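Local coordinates for protein beta-galactosidase (Trichoderma reesei, PDB 3OG2) that probably hydrolyses terminal non-reducing beta-D-galactose residues from beta-D-galactosides, as a glycoside hydrolase of family 35, at residues Thr324-Thr328 / Arg349-Arg353; Glu945-Asp949 / Arg985-Val991. All coordinates share one frame; numbering follows the deposited sequence.

Contact 1: residues Thr324-Thr328 / Arg349-Arg353; sequences TFGGT and REDRR
Thr328 and Glu350 make the one direct hydrogen bond between residues 324-328 and 349-353: Thr328 OG1 donates to Glu350 OE2 over 2.6 Å. The hydroxyl meets the anti lone pair of OE2, on the side away from OE1, and the two side chains cross at about a right angle. Glu350 reaches it because CG stands anti to the backbone N (chi1 179°) and the chain runs on extended. The other carboxylate oxygen, OE1, is bound to Ser341, so both ends of the group are held. A water adds a second link, donating to Thr328 OG1 and, over 3.3 Å, to Glu350 O.

The aromatic part rests on Phe325. Its ring turns an edge to the carbonyls of the opposing turn, with CE1 3.2 Å from Arg349 O and 3.4 Å from Glu350 O, both oxygens close to the ring plane. Such an approach suits the slightly positive rim of a phenyl ring. One face is covered from within its own segment, where Gly327 N lies 3.6 Å above the ring centre. Arg352 runs beside the ring, with CG 3.7 Å from Phe325 CE1, while its NE forms a salt bridge with Asp60.

Within residues 349-353 the geometry is that of a type I beta turn, Arg349 to Arg352, closed by Arg352 N to Arg349 O. Asp351 OD1 accepts from Arg353 N, an Asx turn, and Asp351 OD2 takes NE and NH2 of Arg353 side-on. The contact thus folds back on itself the long loop between strand 318-321 and helix 357-370 of the family 35 TIM barrel.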
# COMPACT_ATOMS: atom_id res chain seq x y z
N THR A 324 3.38 -2.66 -0.72
CA THR A 324 3.51 -3.88 0.08
C THR A 324 2.35 -4.01 1.05
O THR A 324 1.81 -5.10 1.18
CB THR A 324 4.89 -3.90 0.74
OG1 THR A 324 5.88 -3.99 -0.32
CG2 THR A 324 5.09 -5.12 1.62
N PHE A 325 1.96 -2.92 1.69
CA PHE A 325 0.71 -2.87 2.45
C PHE A 325 -0.01 -1.60 1.96
O PHE A 325 0.60 -0.52 2.09
CB PHE A 325 0.96 -2.82 3.97
CG PHE A 325 -0.32 -2.42 4.71
CD1 PHE A 325 -1.39 -3.29 4.80
CD2 PHE A 325 -0.40 -1.14 5.28
CE1 PHE A 325 -2.56 -2.90 5.46
CE2 PHE A 325 -1.56 -0.78 5.94
CZ PHE A 325 -2.63 -1.66 6.04
N GLY A 326 -1.22 -1.69 1.45
CA GLY A 326 -1.91 -0.56 0.88
C GLY A 326 -2.78 0.19 1.86
O GLY A 326 -2.83 1.42 1.84
N GLY A 327 -3.52 -0.49 2.75
CA GLY A 327 -4.41 0.21 3.66
C GLY A 327 -5.67 0.74 2.97
O GLY A 327 -6.18 0.16 1.99
N THR A 328 -6.19 1.84 3.53
CA THR A 328 -7.52 2.27 3.15
C THR A 328 -7.57 3.76 2.89
O THR A 328 -6.96 4.55 3.66
CB THR A 328 -8.48 1.96 4.33
OG1 THR A 328 -8.35 0.52 4.61
CG2 THR A 328 -9.92 2.23 3.99
N ARG A 349 -2.59 -7.83 2.85
CA ARG A 349 -3.92 -7.34 2.52
C ARG A 349 -4.24 -6.06 3.31
O ARG A 349 -3.59 -5.74 4.33
CB ARG A 349 -4.95 -8.36 2.94
CG ARG A 349 -4.93 -9.66 2.11
CD ARG A 349 -6.06 -10.53 2.64
NE ARG A 349 -6.12 -11.86 2.01
CZ ARG A 349 -6.77 -12.11 0.90
NH1 ARG A 349 -7.44 -11.15 0.24
NH2 ARG A 349 -6.77 -13.37 0.44
N GLU A 350 -5.32 -5.40 2.89
CA GLU A 350 -5.80 -4.20 3.58
C GLU A 350 -6.08 -4.43 5.03
O GLU A 350 -5.87 -3.55 5.84
CB GLU A 350 -7.09 -3.78 2.83
CG GLU A 350 -7.75 -2.55 3.43
CD GLU A 350 -8.89 -2.05 2.54
OE1 GLU A 350 -9.33 -2.82 1.64
OE2 GLU A 350 -9.35 -0.89 2.72
N ASP A 351 -6.57 -5.65 5.36
CA ASP A 351 -6.84 -6.02 6.77
C ASP A 351 -5.60 -6.61 7.45
O ASP A 351 -5.72 -7.11 8.58
CB ASP A 351 -8.06 -6.92 6.82
CG ASP A 351 -7.84 -8.28 6.22
OD1 ASP A 351 -6.70 -8.63 5.83
OD2 ASP A 351 -8.83 -9.07 6.11
N ARG A 352 -4.45 -6.54 6.82
CA ARG A 352 -3.10 -6.87 7.31
C ARG A 352 -2.85 -8.39 7.29
O ARG A 352 -1.80 -8.83 7.79
CB ARG A 352 -2.71 -6.21 8.65
CG ARG A 352 -3.10 -4.73 8.67
CD ARG A 352 -2.76 -4.05 10.00
NE ARG A 352 -3.26 -4.84 11.11
CZ ARG A 352 -4.51 -4.96 11.50
NH1 ARG A 352 -5.49 -4.28 10.88
NH2 ARG A 352 -4.76 -5.77 12.54
N ARG A 353 -3.75 -9.17 6.71
CA ARG A 353 -3.50 -10.62 6.63
C ARG A 353 -2.40 -10.90 5.58
O ARG A 353 -2.31 -10.22 4.56
CB ARG A 353 -4.75 -11.42 6.28
CG ARG A 353 -5.73 -11.50 7.45
CD ARG A 353 -6.94 -12.32 7.02
NE ARG A 353 -7.75 -11.69 6.01
CZ ARG A 353 -8.31 -12.22 4.92
NH1 ARG A 353 -8.19 -13.51 4.56
NH2 ARG A 353 -9.04 -11.46 4.12
O HOH W 1 -6.41 -0.40 6.46

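Contact 2: residues Glu945-Asp949 / Arg985-Val991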
# COMPACT_ATOMS: atom_id res chain seq x y z
N GLU A 945 -9.18 -2.83 13.85
CA GLU A 945 -9.09 -2.71 15.29
C GLU A 945 -8.28 -1.47 15.64
O GLU A 945 -7.28 -1.21 14.97
CB GLU A 945 -8.40 -3.98 15.85
CG GLU A 945 -8.43 -4.03 17.38
CD GLU A 945 -7.75 -5.28 17.88
OE1 GLU A 945 -7.68 -6.29 17.13
OE2 GLU A 945 -7.30 -5.28 19.04
N GLY A 946 -8.71 -0.69 16.63
CA GLY A 946 -8.04 0.60 16.88
C GLY A 946 -9.03 1.67 16.54
O GLY A 946 -9.38 2.53 17.36
N ILE A 947 -9.56 1.65 15.32
CA ILE A 947 -10.71 2.47 14.95
C ILE A 947 -11.97 1.83 15.59
O ILE A 947 -12.71 2.55 16.24
CB ILE A 947 -10.85 2.64 13.44
CG1 ILE A 947 -9.64 3.36 12.82
CG2 ILE A 947 -12.14 3.39 13.13
CD1 ILE A 947 -9.39 4.77 13.36
N LEU A 948 -12.11 0.52 15.41
CA LEU A 948 -13.09 -0.19 16.24
C LEU A 948 -12.55 -0.53 17.62
O LEU A 948 -11.36 -0.89 17.74
CB LEU A 948 -13.43 -1.50 15.55
CG LEU A 948 -14.42 -1.42 14.39
CD1 LEU A 948 -14.39 -2.68 13.55
CD2 LEU A 948 -15.86 -1.18 14.90
N ASP A 949 -13.36 -0.48 18.66
CA ASP A 949 -13.07 -0.88 20.00
C ASP A 949 -13.63 -2.28 20.18
O ASP A 949 -14.86 -2.49 20.17
CB ASP A 949 -13.68 0.13 20.99
CG ASP A 949 -13.34 -0.19 22.43
OD1 ASP A 949 -12.87 -1.31 22.73
OD2 ASP A 949 -13.60 0.66 23.34
N ARG A 985 1.35 -10.27 18.49
CA ARG A 985 1.57 -8.85 18.23
C ARG A 985 1.59 -8.05 19.50
O ARG A 985 1.12 -8.49 20.57
CB ARG A 985 0.44 -8.32 17.33
CG ARG A 985 -0.88 -8.21 18.12
CD ARG A 985 -2.01 -7.86 17.14
NE ARG A 985 -3.29 -7.96 17.88
CZ ARG A 985 -4.45 -7.65 17.33
NH1 ARG A 985 -4.53 -7.21 16.07
NH2 ARG A 985 -5.57 -7.78 18.05
N GLU A 986 2.06 -6.81 19.41
CA GLU A 986 1.90 -5.85 20.49
C GLU A 986 0.46 -5.37 20.47
O GLU A 986 -0.21 -5.27 19.43
CB GLU A 986 2.85 -4.66 20.33
CG GLU A 986 4.31 -5.00 20.39
CD GLU A 986 4.87 -5.65 21.62
OE1 GLU A 986 4.51 -5.16 22.72
OE2 GLU A 986 5.65 -6.62 21.57
N ARG A 987 -0.08 -5.09 21.65
CA ARG A 987 -1.49 -4.77 21.80
C ARG A 987 -1.89 -3.53 21.03
O ARG A 987 -1.13 -2.56 20.93
CB ARG A 987 -1.81 -4.62 23.31
CG ARG A 987 -1.93 -6.01 23.97
CD ARG A 987 -2.70 -6.09 25.26
NE ARG A 987 -1.88 -6.51 26.37
CZ ARG A 987 -0.65 -6.88 26.61
NH1 ARG A 987 0.31 -6.97 25.71
NH2 ARG A 987 -0.35 -7.19 27.88
N VAL A 988 -3.11 -3.57 20.50
CA VAL A 988 -3.69 -2.47 19.74
C VAL A 988 -4.47 -1.55 20.68
O VAL A 988 -5.37 -1.98 21.36
CB VAL A 988 -4.62 -2.95 18.63
CG1 VAL A 988 -5.15 -1.77 17.79
CG2 VAL A 988 -3.93 -3.96 17.71
N GLU A 989 -4.08 -0.30 20.68
CA GLU A 989 -4.76 0.68 21.51
C GLU A 989 -5.85 1.34 20.72
O GLU A 989 -5.66 1.71 19.53
CB GLU A 989 -3.75 1.75 21.94
CG GLU A 989 -2.66 1.11 22.82
CD GLU A 989 -1.98 2.17 23.64
OE1 GLU A 989 -2.63 3.23 23.83
OE2 GLU A 989 -0.81 1.92 24.06
N VAL A 990 -6.98 1.56 21.36
CA VAL A 990 -8.10 2.23 20.69
C VAL A 990 -7.76 3.68 20.44
O VAL A 990 -7.28 4.39 21.32
CB VAL A 990 -9.36 2.12 21.59
CG1 VAL A 990 -10.49 2.89 20.96
CG2 VAL A 990 -9.69 0.63 21.83
N VAL A 991 -8.06 4.12 19.24
CA VAL A 991 -7.85 5.52 18.88
C VAL A 991 -8.97 6.33 19.51
O VAL A 991 -10.14 6.00 19.31
CB VAL A 991 -7.84 5.62 17.34
CG1 VAL A 991 -7.75 7.07 16.92
CG2 VAL A 991 -6.67 4.84 16.77
O HOH W 2 -4.93 -5.83 20.71
O HOH W 3 -7.25 -6.90 14.56
O HOH W 4 -7.78 -3.37 20.76
O HOH W 5 -12.06 4.80 17.83
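The guanidinium of Arg985 carries Val988 on one face, with CG2 3.6 Å above the plane and over its centre, while a water bound to NH1 lies at the edge in plane. Glu945 OE1 comes to the edge as well, somewhat tilted from the plane, and takes NH2 in a salt bridge of 2.7 Å. Carboxylate and guanidinium are turned 73° against each other. NH2 meets OE1 on its syn side, with an N-H...O angle of 150°. The water on NH1 also donates to OE1, and Ala897 O shares NH2.

Glu945 holds its CG anti to the backbone N and stays extended, which lays the carboxylate beside Val988, OE2 coming 3.6 Å from CB. One water donates to both OE2 and Val988 O; another accepts from Val988 N and lies within bonding distance of OE2. With an alanine here, Arg985 is likely to lose its carboxylate mate, keeping Ala897 O, and the bridging waters their carboxylate partner.

At the other end Val991 N donates to Gly946 O over 2.8 Å, nearly straight at 169°, and a water joins Ile947 O to Val991 O. Gly946 fits closely, for a side chain there would press on Val988 CG1 and on the preceding carbonyl. Val990 CG2 lies 3.8 Å from Asp949 CG.

Away from the annotated sites, the contact joins the loop between strands 940-943 and 953-962, in a second all-beta domain, to the chain after strand 981-982. Charge and water fix its Arg985 end and a main-chain bond sets the Gly946-Val991 spacing, so the junction depends largely on polar links.

The centre of contact 1 lies about 6 Å, and that of contact 2 about 20 Å, from the centre of the chain; the first is buried, the second partly buried. Contact 1 closes a single loop of the TIM barrel, and contact 2 brings together two loops following strands 940-943 and 981-982. Contact 1 relies on a hydroxyl-to-carboxylate hydrogen bond and a ring edge across its segments, keeping its Asp351-Arg353 ion pair on one side; contact 2 places its ion pair across the interface and uses more bridging waters. Their centres are about 16 Å apart, and they touch where Arg352 NH2 approaches Arg985 NH1 (3.8 Å), each having a long, weak ion pair with Asp901.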